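Local structure of AT-rich DNA-binding protein (Thermus thermophilus, 2DT5) at the interface of chains A and B. The protein represses transcription as a Rex-family DNA-binding homodimer, adjusting gene expression to the NADH/NAD(+) redox state of the cell. Numbering follows the deposited sequence. Chains: chain A/B, AT-rich DNA-binding protein.

Contact 1: the interface of chains A and B. Residues chain A 83, 143, 145, 167-169, 183, 185; chain B 193, 196, 200.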
# COMPACT_ATOMS: atom_id res chain seq x y z
N LEU A 83 -16.98 -5.69 -7.31
CA LEU A 83 -16.61 -5.19 -5.98
C LEU A 83 -17.76 -4.39 -5.37
O LEU A 83 -18.71 -3.97 -6.04
CB LEU A 83 -15.38 -4.26 -5.94
CG LEU A 83 -14.25 -4.33 -6.96
CD1 LEU A 83 -13.16 -3.32 -6.58
CD2 LEU A 83 -13.68 -5.75 -7.05
N ILE A 143 -15.36 -9.18 -4.27
CA ILE A 143 -14.46 -8.45 -3.39
C ILE A 143 -15.11 -7.24 -2.75
O ILE A 143 -15.80 -6.46 -3.42
CB ILE A 143 -13.22 -7.97 -4.20
CG1 ILE A 143 -12.34 -9.16 -4.58
CG2 ILE A 143 -12.42 -6.94 -3.40
CD1 ILE A 143 -11.28 -8.80 -5.66
N LEU A 145 -14.52 -3.74 -0.31
CA LEU A 145 -13.61 -2.80 0.28
C LEU A 145 -14.25 -2.49 1.65
O LEU A 145 -15.31 -1.90 1.68
CB LEU A 145 -13.49 -1.46 -0.52
CG LEU A 145 -13.23 -1.44 -2.03
CD1 LEU A 145 -12.20 -0.37 -2.39
CD2 LEU A 145 -12.79 -2.80 -2.55
N GLY A 167 -13.22 -12.04 -1.09
CA GLY A 167 -12.03 -11.36 -0.65
C GLY A 167 -12.37 -10.04 -0.03
O GLY A 167 -13.39 -9.43 -0.39
N ILE A 168 -11.53 -9.58 0.90
CA ILE A 168 -11.77 -8.30 1.55
C ILE A 168 -10.51 -7.44 1.58
O ILE A 168 -9.48 -7.84 2.10
CB ILE A 168 -12.25 -8.51 3.01
CG1 ILE A 168 -13.58 -9.28 3.01
CG2 ILE A 168 -12.41 -7.16 3.71
CD1 ILE A 168 -14.12 -9.56 4.41
N LEU A 169 -10.64 -6.27 0.97
CA LEU A 169 -9.59 -5.26 1.05
C LEU A 169 -9.96 -4.46 2.29
O LEU A 169 -10.82 -3.57 2.23
CB LEU A 169 -9.56 -4.36 -0.20
CG LEU A 169 -8.38 -3.39 -0.25
CD1 LEU A 169 -7.08 -4.17 -0.40
CD2 LEU A 169 -8.56 -2.40 -1.39
N ALA A 183 -10.00 -14.51 1.26
CA ALA A 183 -8.78 -13.72 1.22
C ALA A 183 -8.98 -12.33 1.85
O ALA A 183 -10.04 -11.72 1.70
CB ALA A 183 -8.32 -13.55 -0.24
N GLU A 185 -6.68 -8.54 2.59
CA GLU A 185 -5.45 -7.73 2.47
C GLU A 185 -5.70 -6.47 3.28
O GLU A 185 -6.71 -5.80 3.07
CB GLU A 185 -5.15 -7.31 1.02
CG GLU A 185 -4.64 -8.41 0.14
CD GLU A 185 -3.27 -8.88 0.57
OE1 GLU A 185 -2.39 -8.02 0.80
OE2 GLU A 185 -3.07 -10.12 0.66
N LEU B 193 -5.94 -4.85 -4.41
CA LEU B 193 -6.90 -5.56 -5.24
C LEU B 193 -6.30 -6.74 -6.01
O LEU B 193 -6.89 -7.83 -6.08
CB LEU B 193 -7.55 -4.61 -6.24
CG LEU B 193 -8.52 -3.61 -5.64
CD1 LEU B 193 -9.13 -2.76 -6.73
CD2 LEU B 193 -9.61 -4.37 -4.89
N LEU B 196 -5.52 -9.58 -3.89
CA LEU B 196 -6.71 -10.38 -3.57
C LEU B 196 -7.14 -11.26 -4.75
O LEU B 196 -7.52 -12.43 -4.56
CB LEU B 196 -7.90 -9.51 -3.17
CG LEU B 196 -7.93 -8.90 -1.77
CD1 LEU B 196 -9.07 -7.86 -1.68
CD2 LEU B 196 -8.14 -10.02 -0.74
N ILE B 200 -7.47 -15.14 -4.36
CA ILE B 200 -8.72 -15.85 -4.63
C ILE B 200 -8.55 -16.94 -5.68
O ILE B 200 -9.15 -18.00 -5.58
CB ILE B 200 -9.83 -14.86 -5.08
CG1 ILE B 200 -10.14 -13.86 -3.96
CG2 ILE B 200 -11.09 -15.64 -5.44
CD1 ILE B 200 -10.97 -12.67 -4.40

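Contact 2: the interface of chains A and B. Residues chain A 2-4, 8, 51-52; chain B 39, 198, 205.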
# COMPACT_ATOMS: atom_id res chain seq x y z
N LYS A 2 -0.29 -17.62 2.08
CA LYS A 2 0.97 -16.83 2.06
C LYS A 2 1.08 -16.04 0.75
O LYS A 2 1.44 -16.61 -0.29
CB LYS A 2 2.17 -17.76 2.22
N VAL A 3 0.79 -14.75 0.81
CA VAL A 3 0.83 -13.89 -0.39
C VAL A 3 2.17 -13.16 -0.55
O VAL A 3 2.49 -12.25 0.20
CB VAL A 3 -0.32 -12.84 -0.37
CG1 VAL A 3 -0.26 -11.95 -1.62
CG2 VAL A 3 -1.67 -13.55 -0.30
N PRO A 4 2.96 -13.56 -1.56
CA PRO A 4 4.26 -12.92 -1.80
C PRO A 4 4.05 -11.47 -2.27
O PRO A 4 4.09 -11.19 -3.47
CB PRO A 4 4.88 -13.82 -2.88
CG PRO A 4 3.68 -14.25 -3.69
CD PRO A 4 2.66 -14.57 -2.59
N ILE A 8 4.65 -10.02 -6.06
CA ILE A 8 3.50 -9.60 -6.83
C ILE A 8 3.72 -8.19 -7.35
O ILE A 8 3.49 -7.93 -8.54
CB ILE A 8 2.23 -9.61 -5.98
CG1 ILE A 8 1.91 -11.04 -5.53
CG2 ILE A 8 1.05 -9.01 -6.76
CD1 ILE A 8 1.43 -11.92 -6.63
N TYR A 51 9.56 -18.51 -10.20
CA TYR A 51 8.83 -18.59 -8.93
C TYR A 51 7.33 -18.69 -9.19
O TYR A 51 6.61 -19.37 -8.45
CB TYR A 51 9.12 -17.36 -8.05
CG TYR A 51 8.28 -17.29 -6.77
CD1 TYR A 51 8.60 -18.07 -5.65
CD2 TYR A 51 7.14 -16.48 -6.71
CE1 TYR A 51 7.79 -18.05 -4.50
CE2 TYR A 51 6.33 -16.45 -5.57
CZ TYR A 51 6.65 -17.24 -4.47
OH TYR A 51 5.81 -17.23 -3.37
N PHE A 52 6.88 -18.00 -10.25
CA PHE A 52 5.47 -18.02 -10.62
C PHE A 52 5.10 -18.99 -11.75
O PHE A 52 3.98 -18.95 -12.25
CB PHE A 52 4.99 -16.61 -11.00
CG PHE A 52 4.83 -15.69 -9.83
CD1 PHE A 52 5.80 -14.73 -9.54
CD2 PHE A 52 3.73 -15.82 -8.98
CE1 PHE A 52 5.69 -13.90 -8.41
CE2 PHE A 52 3.60 -14.99 -7.86
CZ PHE A 52 4.58 -14.03 -7.57
N GLN B 39 9.05 -13.63 3.94
CA GLN B 39 9.13 -14.23 2.62
C GLN B 39 10.37 -13.80 1.84
O GLN B 39 10.31 -13.50 0.65
CB GLN B 39 7.87 -13.92 1.81
CG GLN B 39 6.57 -14.24 2.55
CD GLN B 39 5.35 -14.30 1.63
OE1 GLN B 39 4.22 -14.06 2.06
NE2 GLN B 39 5.58 -14.64 0.36
N PHE B 198 -5.23 -12.43 -6.97
CA PHE B 198 -4.24 -13.49 -6.99
C PHE B 198 -4.57 -14.53 -5.93
O PHE B 198 -4.59 -15.73 -6.20
CB PHE B 198 -2.83 -12.94 -6.73
CG PHE B 198 -1.80 -14.02 -6.52
CD1 PHE B 198 -1.22 -14.67 -7.60
CD2 PHE B 198 -1.46 -14.44 -5.23
CE1 PHE B 198 -0.34 -15.73 -7.41
CE2 PHE B 198 -0.58 -15.50 -5.03
CZ PHE B 198 -0.02 -16.14 -6.12
N TRP B 205 -1.65 -21.34 -2.74
CA TRP B 205 -0.34 -20.95 -3.26
C TRP B 205 0.88 -21.42 -2.49
O TRP B 205 1.09 -21.03 -1.34
CB TRP B 205 -0.26 -19.43 -3.38
CG TRP B 205 1.02 -18.98 -3.99
CD1 TRP B 205 1.96 -18.14 -3.45
CD2 TRP B 205 1.52 -19.36 -5.28
NE1 TRP B 205 3.01 -17.97 -4.32
CE2 TRP B 205 2.76 -18.70 -5.46
CE3 TRP B 205 1.03 -20.17 -6.31
CZ2 TRP B 205 3.53 -18.85 -6.62
CZ3 TRP B 205 1.79 -20.32 -7.46
CH2 TRP B 205 3.02 -19.66 -7.61
O HOH W 1 -0.80 -19.74 0.87

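Contact 1: the interface of chains A and B
B:Leu196 pushes its forked end against chain A, and each methyl meets a different strand. CD1 lies over the peptide bond between A:Ile168 and A:Leu169, with A:Leu169 N 3.5 Å from B:Leu196 CD1. CD2 turns to strand 183-186, where it sits 3.6 Å from A:Ala183 CB and also touches that residue's carbonyl group. The patch is where helix 192-201 of chain B lies against the Rossmann-fold sheet of chain A, so it is part of the Rex homodimer interface. B:Leu193, B:Leu196 and B:Ile200 all come from one face of that helix.

Contacts between aliphatic side chains fill the rest. B:Leu193 slants past A:Leu83 and A:Ile143; its CD2 is 4.1 Å from both A:Leu83 CD1 and A:Ile143 CG2. A:Leu169 meets the same leucine at about a right angle: with CG anti to the backbone N (chi1 -173°), its CD2 reaches B:Leu193 CD2. A:Ile143 divides its contacts: CG2 faces B:Leu196 CD1 at 3.9 Å, and CG1 turns to B:Ile200.

Even the charged residue contributes only carbon here. A:Glu185 and B:Leu196 run past each other in opposite directions, A:Glu185 CG lying 3.8 Å from B:Leu196 CG, and a bend at chi2 (-66°) carries the carboxylate away from the leucine. No polar atom bonds across the patch, so fit between methyls and strands does the holding. At the far end, the CG1-CD1 bond of B:Ile200 aims at A:Ile143 CG1, 3.8 Å from CD1, and the same methyl passes beside the backbone N of A:Gly167.

Contact 2: the interface of chains A and B
The end of the helix-turn-helix segment of chain A, at A:Tyr51 and A:Phe52, joins the N-terminal arm in receiving B:Trp205, which follows helix 192-201 of chain B, while helix 5-23 meets B:Phe198. The indole N-H of B:Trp205 NE1 donates to the phenol oxygen A:Tyr51 OH at 3.1 Å. The bond is moderately bent (149° at H), and the acceptor is tilted 21° out of the indole plane. Both side chains leave with CG anti to the backbone N (chi1 -176° for the tryptophan), which brings A:Tyr51 CE2 to the indole edge, 3.8 Å from B:Trp205 CZ2.

Other carbons close in around the indole. A:Pro4 crosses it at about a right angle, CD being 3.7 Å from B:Trp205 CD1, and A:Phe52 CD2 approaches CZ2 on the six-membered ring. B:Phe198 of the same chain supports the indole, with CZ above one face. An alanine in place of B:Trp205 would probably leave A:Tyr51 OH without this donor and open a gap between A:Pro4, A:Phe52 and B:Phe198.

Water 1 bridges A:Lys2 N, 2.5 Å away, to the backbone oxygen of B:Trp205. B:Gln39, in the turn of the other helix-turn-helix, lies beside the arm. Its modelled amide is doubtful: OE1 is 3.1 Å from A:Val3 O, two acceptors together, and exchanging OE1 and NE2 would offer an N-H instead.

On helix 5-23, the tip of A:Ile8 rests over the B:Phe198 face in a CH-pi contact, CD1 3.9 Å from the ring centroid and nearest to CG.

About 15 Å separates the C-alpha centres of contact 1 and contact 2. Helix 192-201 of chain B serves both: B:Leu193, B:Leu196 and B:Ile200 supply contact 1, while B:Phe198 takes part in contact 2. One subunit's helix therefore touches the nucleotide-binding sheet of its partner in contact 1 and the partner's DNA-binding region in contact 2. The dimer's two-fold symmetry repeats both patches with the chains exchanged. Such an arrangement could transmit a change in the nucleotide-binding domain to the helix-turn-helix, although this structure alone does not show that movement.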